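Local coordinates for protein transcriptional regulator, LYSR family (Neisseria meningitidis, PDB 4AB5) that probably regulates transcription of methionine biosynthesis genes as a MetR-like DNA-binding regulator, of which this chain is the regulatory domain, at residues E4-E15 with Q36-A47. Sequence-based numbering, arbitrary orientation.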
loop_
_atom_site.group_PDB
_atom_site.type_symbol
_atom_site.label_atom_id
_atom_site.label_comp_id
_atom_site.label_asym_id
_atom_site.label_seq_id
_atom_site.Cartn_x
_atom_site.Cartn_y
_atom_site.Cartn_z
ATOM N N GLU B 4 10.567 25.205 24.643
ATOM C CA GLU B 4 11.176 24.462 23.537
ATOM C C GLU B 4 10.281 24.518 22.286
ATOM O O GLU B 4 10.746 24.244 21.182
ATOM C CB GLU B 4 11.407 22.991 23.938
ATOM C CG GLU B 4 12.134 22.780 25.262
ATOM C CD GLU B 4 13.631 23.011 25.248
ATOM O OE1 GLU B 4 14.280 22.663 24.234
ATOM O OE2 GLU B 4 14.159 23.514 26.267
ATOM N N GLY B 5 9.012 24.862 22.491
ATOM C CA GLY B 5 7.993 24.949 21.454
ATOM C C GLY B 5 6.668 24.454 21.990
ATOM O O GLY B 5 6.509 24.326 23.209
ATOM N N GLU B 6 5.709 24.166 21.101
ATOM C CA GLU B 6 4.395 23.691 21.538
ATOM C C GLU B 6 4.257 22.164 21.523
ATOM O O GLU B 6 4.269 21.543 20.457
ATOM C CB GLU B 6 3.258 24.383 20.765
ATOM C CG GLU B 6 1.903 24.278 21.448
ATOM C CD GLU B 6 0.748 24.876 20.669
ATOM O OE1 GLU B 6 0.917 25.977 20.091
ATOM O OE2 GLU B 6 -0.341 24.257 20.663
ATOM N N ALA B 7 4.098 21.581 22.723
ATOM C CA ALA B 7 3.929 20.149 22.962
ATOM C C ALA B 7 2.466 19.683 22.805
ATOM O O ALA B 7 1.538 20.482 22.920
ATOM C CB ALA B 7 4.451 19.795 24.345
ATOM N N GLY B 8 2.288 18.396 22.538
ATOM C CA GLY B 8 0.975 17.791 22.346
ATOM C C GLY B 8 1.013 16.424 21.685
ATOM O O GLY B 8 2.071 15.796 21.588
ATOM N N GLU B 9 -0.157 15.958 21.228
ATOM C CA GLU B 9 -0.332 14.657 20.597
ATOM C C GLU B 9 -1.260 14.767 19.408
ATOM O O GLU B 9 -2.354 15.338 19.532
ATOM C CB GLU B 9 -0.960 13.665 21.592
ATOM C CG GLU B 9 0.020 12.798 22.357
ATOM C CD GLU B 9 -0.589 12.138 23.579
ATOM O OE1 GLU B 9 -1.494 11.287 23.412
ATOM O OE2 GLU B 9 -0.167 12.482 24.707
ATOM N N LEU B 10 -0.837 14.191 18.262
ATOM C CA LEU B 10 -1.669 14.133 17.075
ATOM C C LEU B 10 -1.731 12.678 16.593
ATOM O O LEU B 10 -0.888 12.238 15.813
ATOM C CB LEU B 10 -1.203 15.124 15.991
ATOM C CG LEU B 10 -1.921 15.155 14.622
ATOM C CD1 LEU B 10 -3.444 15.091 14.742
ATOM C CD2 LEU B 10 -1.516 16.383 13.841
ATOM N N ARG B 11 -2.707 11.926 17.145
ATOM C CA ARG B 11 -2.984 10.534 16.795
ATOM C C ARG B 11 -4.055 10.605 15.704
ATOM O O ARG B 11 -5.181 11.053 15.958
ATOM C CB ARG B 11 -3.456 9.724 18.027
ATOM C CG ARG B 11 -2.433 9.675 19.173
ATOM C CD ARG B 11 -3.033 9.218 20.493
ATOM N NE ARG B 11 -4.015 10.169 21.027
ATOM C CZ ARG B 11 -4.854 9.906 22.025
ATOM N NH1 ARG B 11 -4.828 8.730 22.631
ATOM N NH2 ARG B 11 -5.726 10.821 22.423
ATOM N N ILE B 12 -3.658 10.277 14.463
ATOM C CA ILE B 12 -4.524 10.342 13.284
ATOM C C ILE B 12 -5.263 9.025 13.056
ATOM O O ILE B 12 -4.631 8.003 12.820
ATOM C CB ILE B 12 -3.777 10.850 12.011
ATOM C CG1 ILE B 12 -3.126 12.240 12.241
ATOM C CG2 ILE B 12 -4.726 10.915 10.822
ATOM C CD1 ILE B 12 -1.758 12.375 11.725
ATOM N N ALA B 13 -6.605 9.063 13.129
ATOM C CA ALA B 13 -7.464 7.913 12.881
ATOM C C ALA B 13 -7.940 7.984 11.425
ATOM O O ALA B 13 -8.536 8.985 11.004
ATOM C CB ALA B 13 -8.641 7.913 13.839
ATOM N N VAL B 14 -7.600 6.940 10.641
ATOM C CA VAL B 14 -7.909 6.855 9.215
ATOM C C VAL B 14 -8.120 5.402 8.794
ATOM O O VAL B 14 -7.268 4.553 9.055
ATOM C CB VAL B 14 -6.862 7.620 8.338
ATOM C CG1 VAL B 14 -5.430 7.172 8.627
ATOM C CG2 VAL B 14 -7.184 7.548 6.840
ATOM N N GLU B 15 -9.264 5.122 8.159
ATOM C CA GLU B 15 -9.580 3.786 7.664
ATOM C C GLU B 15 -9.615 3.743 6.125
ATOM O O GLU B 15 -9.798 2.669 5.551
ATOM C CB GLU B 15 -10.901 3.271 8.267
ATOM C CG GLU B 15 -10.858 2.953 9.756
ATOM C CD GLU B 15 -9.777 2.008 10.253
ATOM O OE1 GLU B 15 -9.550 0.952 9.618
ATOM O OE2 GLU B 15 -9.173 2.319 11.305
ATOM N N GLN B 36 7.511 18.982 18.714
ATOM C CA GLN B 36 7.139 18.583 20.070
ATOM C C GLN B 36 5.824 17.808 20.115
ATOM O O GLN B 36 5.508 17.203 21.146
ATOM C CB GLN B 36 7.107 19.802 21.010
ATOM C CG GLN B 36 8.452 20.496 21.205
ATOM C CD GLN B 36 9.412 19.628 21.970
ATOM O OE1 GLN B 36 9.226 19.344 23.156
ATOM N NE2 GLN B 36 10.457 19.173 21.299
ATOM N N VAL B 37 5.066 17.821 19.001
ATOM C CA VAL B 37 3.775 17.148 18.862
ATOM C C VAL B 37 4.073 15.714 18.442
ATOM O O VAL B 37 4.657 15.488 17.379
ATOM C CB VAL B 37 2.826 17.895 17.867
ATOM C CG1 VAL B 37 1.565 17.088 17.562
ATOM C CG2 VAL B 37 2.460 19.282 18.382
ATOM N N GLU B 38 3.718 14.752 19.307
ATOM C CA GLU B 38 3.920 13.326 19.043
ATOM C C GLU B 38 2.893 12.828 18.031
ATOM O O GLU B 38 1.694 12.926 18.263
ATOM C CB GLU B 38 3.860 12.515 20.345
ATOM C CG GLU B 38 5.081 12.697 21.232
ATOM C CD GLU B 38 5.045 11.908 22.526
ATOM O OE1 GLU B 38 4.249 12.264 23.426
ATOM O OE2 GLU B 38 5.838 10.947 22.650
ATOM N N LEU B 39 3.370 12.346 16.887
ATOM C CA LEU B 39 2.523 11.852 15.801
ATOM C C LEU B 39 2.306 10.341 15.879
ATOM O O LEU B 39 3.196 9.602 16.300
ATOM C CB LEU B 39 3.116 12.242 14.431
ATOM C CG LEU B 39 2.959 13.702 13.981
ATOM C CD1 LEU B 39 3.920 14.017 12.845
ATOM C CD2 LEU B 39 1.532 13.999 13.520
ATOM N N ASP B 40 1.116 9.891 15.470
ATOM C CA ASP B 40 0.733 8.479 15.451
ATOM C C ASP B 40 -0.392 8.240 14.455
ATOM O O ASP B 40 -1.116 9.177 14.112
ATOM C CB ASP B 40 0.317 7.989 16.857
ATOM C CG ASP B 40 0.508 6.496 17.092
ATOM O OD1 ASP B 40 1.114 5.828 16.228
ATOM O OD2 ASP B 40 0.091 6.007 18.157
ATOM N N ILE B 41 -0.515 6.986 13.969
ATOM C CA ILE B 41 -1.572 6.555 13.051
ATOM C C ILE B 41 -2.359 5.480 13.771
ATOM O O ILE B 41 -1.773 4.492 14.205
ATOM C CB ILE B 41 -1.049 6.086 11.657
ATOM C CG1 ILE B 41 -0.219 7.195 10.953
ATOM C CG2 ILE B 41 -2.225 5.614 10.762
ATOM C CD1 ILE B 41 0.872 6.708 10.063
ATOM N N VAL B 42 -3.672 5.702 13.948
ATOM C CA VAL B 42 -4.596 4.769 14.607
ATOM C C VAL B 42 -5.499 4.184 13.500
ATOM O O VAL B 42 -6.407 4.862 13.019
ATOM C CB VAL B 42 -5.401 5.457 15.752
ATOM C CG1 VAL B 42 -6.139 4.428 16.605
ATOM C CG2 VAL B 42 -4.497 6.323 16.633
ATOM N N SER B 43 -5.237 2.923 13.098
ATOM C CA SER B 43 -5.961 2.261 11.996
ATOM C C SER B 43 -6.253 0.756 12.196
ATOM O O SER B 43 -6.038 0.222 13.288
ATOM C CB SER B 43 -5.226 2.496 10.671
ATOM O OG SER B 43 -3.890 2.020 10.709
ATOM N N GLY B 44 -6.768 0.114 11.137
ATOM C CA GLY B 44 -7.070 -1.316 11.080
ATOM C C GLY B 44 -8.444 -1.772 11.545
ATOM O O GLY B 44 -8.950 -2.782 11.045
ATOM N N PHE B 45 -9.050 -1.044 12.511
ATOM C CA PHE B 45 -10.353 -1.335 13.135
ATOM C C PHE B 45 -11.524 -1.655 12.185
ATOM O O PHE B 45 -12.466 -2.343 12.604
ATOM C CB PHE B 45 -10.750 -0.229 14.133
ATOM C CG PHE B 45 -9.748 0.001 15.243
ATOM C CD1 PHE B 45 -9.789 -0.757 16.406
ATOM C CD2 PHE B 45 -8.766 0.978 15.124
ATOM C CE1 PHE B 45 -8.858 -0.549 17.430
ATOM C CE2 PHE B 45 -7.832 1.181 16.143
ATOM C CZ PHE B 45 -7.888 0.421 17.292
ATOM N N GLN B 46 -11.458 -1.163 10.914
ATOM C CA GLN B 46 -12.480 -1.324 9.860
ATOM C C GLN B 46 -13.853 -0.792 10.321
ATOM O O GLN B 46 -14.903 -1.346 9.971
ATOM C CB GLN B 46 -12.552 -2.777 9.343
ATOM C CG GLN B 46 -11.388 -3.165 8.434
ATOM C CD GLN B 46 -11.200 -4.659 8.309
ATOM O OE1 GLN B 46 -12.111 -5.463 8.554
ATOM N NE2 GLN B 46 -10.008 -5.066 7.909
ATOM N N ALA B 47 -13.818 0.300 11.116
ATOM C CA ALA B 47 -14.989 0.962 11.684
ATOM C C ALA B 47 -14.794 2.481 11.760
ATOM O O ALA B 47 -13.666 2.965 11.634
ATOM C CB ALA B 47 -15.272 0.398 13.068
HETATM O O HOH W 1 6.382 21.986 18.559
#
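Strands 8-13 and 37-42 pair in parallel, their axes inclined by 14°, with L10 level with L39 and R11 with D40; five backbone hydrogen bonds run from E38 N to G8 O through to V42 N to I12 O, and a weak one from V14 N to V42 O follows. On the face carrying L10, I12, V37, L39 and I41, the side chains of L10 and L39 lie side by side. L10, its CG anti to the backbone N (chi1 177°), brings CG to 3.8 Å from L39 CD2, while its CB lies 3.7 Å from V37 CG1. Helix 20-33 packs on this face through F30, L23 and M24. On the other face the stem of R11 does the touching, its CB 3.8 Å from V42 CG2, while its guanidinium turns to D59 and the D40 carboxylate bridges to R135 of the second subunit. Past the strands, the E15 side chain bends at chi2 (-53°) toward the loop 43-47, where Q46 N donates to E15 OE1 (3.1 Å) from above the carboxylate plane. Strand 8-13, helix 20-33 and strand 37-42 form a beta-alpha-beta unit of the periplasmic-binding-protein-like fold of LysR regulatory domains.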